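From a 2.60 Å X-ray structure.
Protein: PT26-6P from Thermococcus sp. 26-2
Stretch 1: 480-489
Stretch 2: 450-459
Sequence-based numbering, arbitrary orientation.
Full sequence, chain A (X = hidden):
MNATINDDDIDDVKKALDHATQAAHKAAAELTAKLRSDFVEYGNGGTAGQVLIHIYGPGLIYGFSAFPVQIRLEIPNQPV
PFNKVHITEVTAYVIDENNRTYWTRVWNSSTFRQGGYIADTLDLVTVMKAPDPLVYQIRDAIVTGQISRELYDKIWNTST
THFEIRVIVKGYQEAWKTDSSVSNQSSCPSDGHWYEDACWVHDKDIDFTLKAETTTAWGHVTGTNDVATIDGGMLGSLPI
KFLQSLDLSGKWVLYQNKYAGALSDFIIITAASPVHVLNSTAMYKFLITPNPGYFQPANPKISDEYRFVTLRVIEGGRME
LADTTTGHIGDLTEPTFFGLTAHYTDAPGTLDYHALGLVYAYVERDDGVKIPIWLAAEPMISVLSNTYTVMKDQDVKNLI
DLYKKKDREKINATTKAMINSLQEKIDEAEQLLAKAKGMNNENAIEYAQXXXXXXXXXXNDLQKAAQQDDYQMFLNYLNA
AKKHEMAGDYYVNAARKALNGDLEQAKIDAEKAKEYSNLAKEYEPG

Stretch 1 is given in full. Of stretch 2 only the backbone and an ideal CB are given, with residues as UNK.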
# COMPACT_ATOMS: atom_id res chain seq x y z
N ALA A 480 -4.46 32.75 -13.05
CA ALA A 480 -4.19 32.80 -11.62
C ALA A 480 -5.51 32.85 -10.89
O ALA A 480 -5.74 32.11 -9.94
CB ALA A 480 -3.32 34.01 -11.24
N ALA A 481 -6.40 33.72 -11.35
CA ALA A 481 -7.69 33.86 -10.70
C ALA A 481 -8.49 32.54 -10.71
O ALA A 481 -9.16 32.20 -9.74
CB ALA A 481 -8.47 34.99 -11.35
N LYS A 482 -8.41 31.81 -11.81
CA LYS A 482 -9.13 30.54 -11.92
C LYS A 482 -8.65 29.48 -10.92
O LYS A 482 -9.46 28.85 -10.20
CB LYS A 482 -8.98 30.01 -13.33
CG LYS A 482 -10.09 29.08 -13.74
CD LYS A 482 -9.82 28.55 -15.12
CE LYS A 482 -10.89 27.60 -15.57
NZ LYS A 482 -10.35 26.88 -16.77
N LYS A 483 -7.33 29.29 -10.86
CA LYS A 483 -6.73 28.32 -9.95
C LYS A 483 -6.91 28.73 -8.50
O LYS A 483 -7.06 27.86 -7.63
CB LYS A 483 -5.25 28.15 -10.24
CG LYS A 483 -4.89 28.13 -11.69
CD LYS A 483 -5.52 27.01 -12.46
CE LYS A 483 -4.60 26.64 -13.63
NZ LYS A 483 -5.31 26.55 -14.93
N HIS A 484 -6.85 30.03 -8.22
CA HIS A 484 -7.14 30.50 -6.87
C HIS A 484 -8.56 30.11 -6.48
O HIS A 484 -8.78 29.67 -5.36
CB HIS A 484 -6.94 32.02 -6.71
CG HIS A 484 -5.51 32.43 -6.48
ND1 HIS A 484 -4.69 31.81 -5.56
CD2 HIS A 484 -4.76 33.40 -7.06
CE1 HIS A 484 -3.50 32.38 -5.58
NE2 HIS A 484 -3.51 33.34 -6.49
N GLU A 485 -9.53 30.27 -7.39
CA GLU A 485 -10.89 29.86 -7.05
C GLU A 485 -10.98 28.35 -6.79
O GLU A 485 -11.73 27.91 -5.92
CB GLU A 485 -11.92 30.26 -8.11
CG GLU A 485 -13.33 30.15 -7.54
CD GLU A 485 -14.44 29.89 -8.57
OE1 GLU A 485 -14.16 29.98 -9.79
OE2 GLU A 485 -15.59 29.60 -8.14
N MSE A 486 -10.21 27.58 -7.56
CA MSE A 486 -10.17 26.13 -7.41
C MSE A 486 -9.58 25.74 -6.06
O MSE A 486 -10.09 24.84 -5.38
CB MSE A 486 -9.34 25.54 -8.54
CG MSE A 486 -10.03 25.57 -9.90
SE MSE A 486 -8.72 25.27 -11.33
CE MSE A 486 -9.85 24.81 -12.85
N ALA A 487 -8.50 26.44 -5.68
CA ALA A 487 -7.86 26.27 -4.38
C ALA A 487 -8.83 26.57 -3.24
O ALA A 487 -9.01 25.77 -2.32
CB ALA A 487 -6.67 27.17 -4.31
N GLY A 488 -9.50 27.71 -3.31
CA GLY A 488 -10.50 28.07 -2.33
C GLY A 488 -11.60 27.05 -2.26
O GLY A 488 -12.07 26.70 -1.16
N ASP A 489 -12.04 26.56 -3.42
CA ASP A 489 -13.06 25.50 -3.45
C ASP A 489 -12.60 24.25 -2.69
O ASP A 489 -13.38 23.63 -1.97
CB ASP A 489 -13.47 25.16 -4.88
CG ASP A 489 -14.33 26.26 -5.50
OD1 ASP A 489 -14.92 27.07 -4.74
OD2 ASP A 489 -14.42 26.31 -6.75
N UNK A 450 -7.95 29.51 4.84
CA UNK A 450 -7.27 29.30 3.58
C UNK A 450 -8.21 29.60 2.42
O UNK A 450 -7.83 30.26 1.46
CB UNK A 450 -6.74 27.87 3.49
N UNK A 451 -9.44 29.13 2.52
CA UNK A 451 -10.42 29.38 1.49
C UNK A 451 -10.58 30.88 1.33
O UNK A 451 -10.53 31.41 0.22
CB UNK A 451 -11.76 28.71 1.82
N UNK A 452 -10.75 31.58 2.44
CA UNK A 452 -10.97 33.02 2.40
C UNK A 452 -9.81 33.73 1.73
O UNK A 452 -10.02 34.61 0.90
CB UNK A 452 -11.18 33.57 3.81
N UNK A 453 -8.58 33.33 2.04
CA UNK A 453 -7.42 33.92 1.38
C UNK A 453 -7.32 33.59 -0.12
O UNK A 453 -6.78 34.38 -0.91
CB UNK A 453 -6.15 33.45 2.09
N UNK A 454 -7.81 32.42 -0.52
CA UNK A 454 -7.72 32.05 -1.93
C UNK A 454 -8.69 32.88 -2.77
O UNK A 454 -8.30 33.46 -3.80
CB UNK A 454 -8.01 30.56 -2.11
N UNK A 455 -9.94 32.93 -2.32
CA UNK A 455 -10.98 33.69 -3.00
C UNK A 455 -10.55 35.14 -3.10
O UNK A 455 -10.68 35.74 -4.15
CB UNK A 455 -12.32 33.57 -2.27
N UNK A 456 -10.04 35.68 -1.99
CA UNK A 456 -9.49 37.05 -1.96
C UNK A 456 -8.43 37.25 -3.03
O UNK A 456 -8.38 38.30 -3.68
CB UNK A 456 -8.89 37.36 -0.58
N UNK A 457 -7.55 36.27 -3.21
CA UNK A 457 -6.52 36.40 -4.24
C UNK A 457 -7.14 36.44 -5.63
O UNK A 457 -6.66 37.14 -6.53
CB UNK A 457 -5.52 35.25 -4.14
N UNK A 458 -8.19 35.64 -5.82
CA UNK A 458 -8.86 35.57 -7.10
C UNK A 458 -9.53 36.89 -7.40
O UNK A 458 -9.42 37.42 -8.50
CB UNK A 458 -9.88 34.43 -7.12
N UNK A 459 -10.24 37.44 -6.41
CA UNK A 459 -10.86 38.74 -6.58
C UNK A 459 -9.81 39.78 -6.99
O UNK A 459 -10.10 40.65 -7.79
CB UNK A 459 -11.57 39.17 -5.29

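The two stretches are helices packed nearly antiparallel. Their N-to-C directions differ by 163°, and the axes approach to 7.6 Å. Every position of stretch 2 has helical backbone angles, so direction and room must separate the candidates.

Position 450 offers little to go on. An ideal CB there would have nothing of stretch 1 within 5.5 Å. Many residues would suit. The deposited residue is Gly450, which makes no contact with stretch 1; its O accepts the backbone hydrogen bond from the N of position 454.

At position 451 the CA lies 4.0 Å from the CA of Gly488, and this is a close passage. The CB points sideways and sits 3.6 Å from Gly488 O. A small residue such as alanine, serine or glycine fits well. It is Ala451, and its CB rests against that carbonyl oxygen.

Positions 452 and 453 see nothing of stretch 1 near their CB atoms. At 452 the CB points away, and the contact sets no preference; the residue is Ile452, with an m, t rotamer. Position 453 is out of reach, and a polar residue would be as suitable as any. It is Asp453.

Position 454 points toward stretch 1. Its CB is 3.4 Å from Gly488 N and 3.5 Å from His484 O, so branching at CB would be crowded. The imidazole of His484 lies further along, with ND1 on the near side. A longer chain ending in an acceptor, glutamate or glutamine, would suit. The residue is Glu454. Its chi1 and chi2 are both m, and this bend brings the carboxylate to the histidine ring edge. His484 ND1 donates a hydrogen bond to Glu454 OE1 at 2.6 Å, with an N-H...acceptor angle of 160°. The same OE1 is 3.4 Å from Ala487 CB.

Position 455 points away, yet stretch 1 leaves a gap at Gly488, which has no side chain, and the carboxylate of Asp489 lies beyond. A long residue that turns back could use both. Tyrosine fits, and a long polar chain might also reach. It is Tyr455, with chi1 m. Its ring face covers Gly488 CA, 4.2 Å from the ring centroid, in a CH-pi contact. Tyr455 OH donates a hydrogen bond to Asp489 OD1 at 2.5 Å. A CB on Gly488 would fall 2.7 Å from Tyr455 CE2, so this packing relies on the glycine.

Position 456 points away into space free of stretch 1. Long polar residues are easily accommodated. It is Lys456.

Position 457 points toward the His484 ring, with its CB 3.5 Å from His484 CD2. A small residue is favoured. Ala457 places CB over the ring face, 3.5 Å from the centroid, a CH-pi contact.

At position 458 the CA is 4.2 Å from the CA of Ala481. The CB points sideways, 3.5 Å from Ala481 O. Again small residues suit. Ala458 CB also meets His484 CB at 3.8 Å.

Position 459 points away and is unconstrained here. It is Ile459.

Stretch 2 (450-459) GAIDEYKAAI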
# COMPACT_ATOMS: atom_id res chain seq x y z
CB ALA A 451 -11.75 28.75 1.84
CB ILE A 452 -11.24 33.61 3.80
CG1 ILE A 452 -12.51 32.99 4.39
CG2 ILE A 452 -11.36 35.12 3.72
CD1 ILE A 452 -12.84 33.48 5.78
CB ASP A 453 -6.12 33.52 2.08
CG ASP A 453 -6.11 33.86 3.57
OD1 ASP A 453 -6.78 34.83 4.00
OD2 ASP A 453 -5.40 33.16 4.32
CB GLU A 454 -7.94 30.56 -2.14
CG GLU A 454 -6.77 29.73 -1.67
CD GLU A 454 -5.44 30.14 -2.32
OE1 GLU A 454 -5.33 30.21 -3.57
OE2 GLU A 454 -4.48 30.40 -1.57
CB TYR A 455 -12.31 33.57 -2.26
CG TYR A 455 -12.93 32.19 -2.35
CD1 TYR A 455 -13.59 31.63 -1.25
CD2 TYR A 455 -12.87 31.44 -3.51
CE1 TYR A 455 -14.18 30.38 -1.32
CE2 TYR A 455 -13.45 30.18 -3.60
CZ TYR A 455 -14.10 29.65 -2.50
OH TYR A 455 -14.68 28.40 -2.59
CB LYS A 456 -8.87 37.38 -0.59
CG LYS A 456 -9.82 37.84 0.53
CD LYS A 456 -9.04 38.83 1.42
CE LYS A 456 -9.22 38.60 2.92
NZ LYS A 456 -9.97 39.73 3.58
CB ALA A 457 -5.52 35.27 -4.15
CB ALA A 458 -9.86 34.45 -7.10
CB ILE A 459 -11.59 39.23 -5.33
CG1 ILE A 459 -12.85 38.39 -5.10
CG2 ILE A 459 -11.96 40.70 -5.50
CD1 ILE A 459 -13.75 38.89 -3.98
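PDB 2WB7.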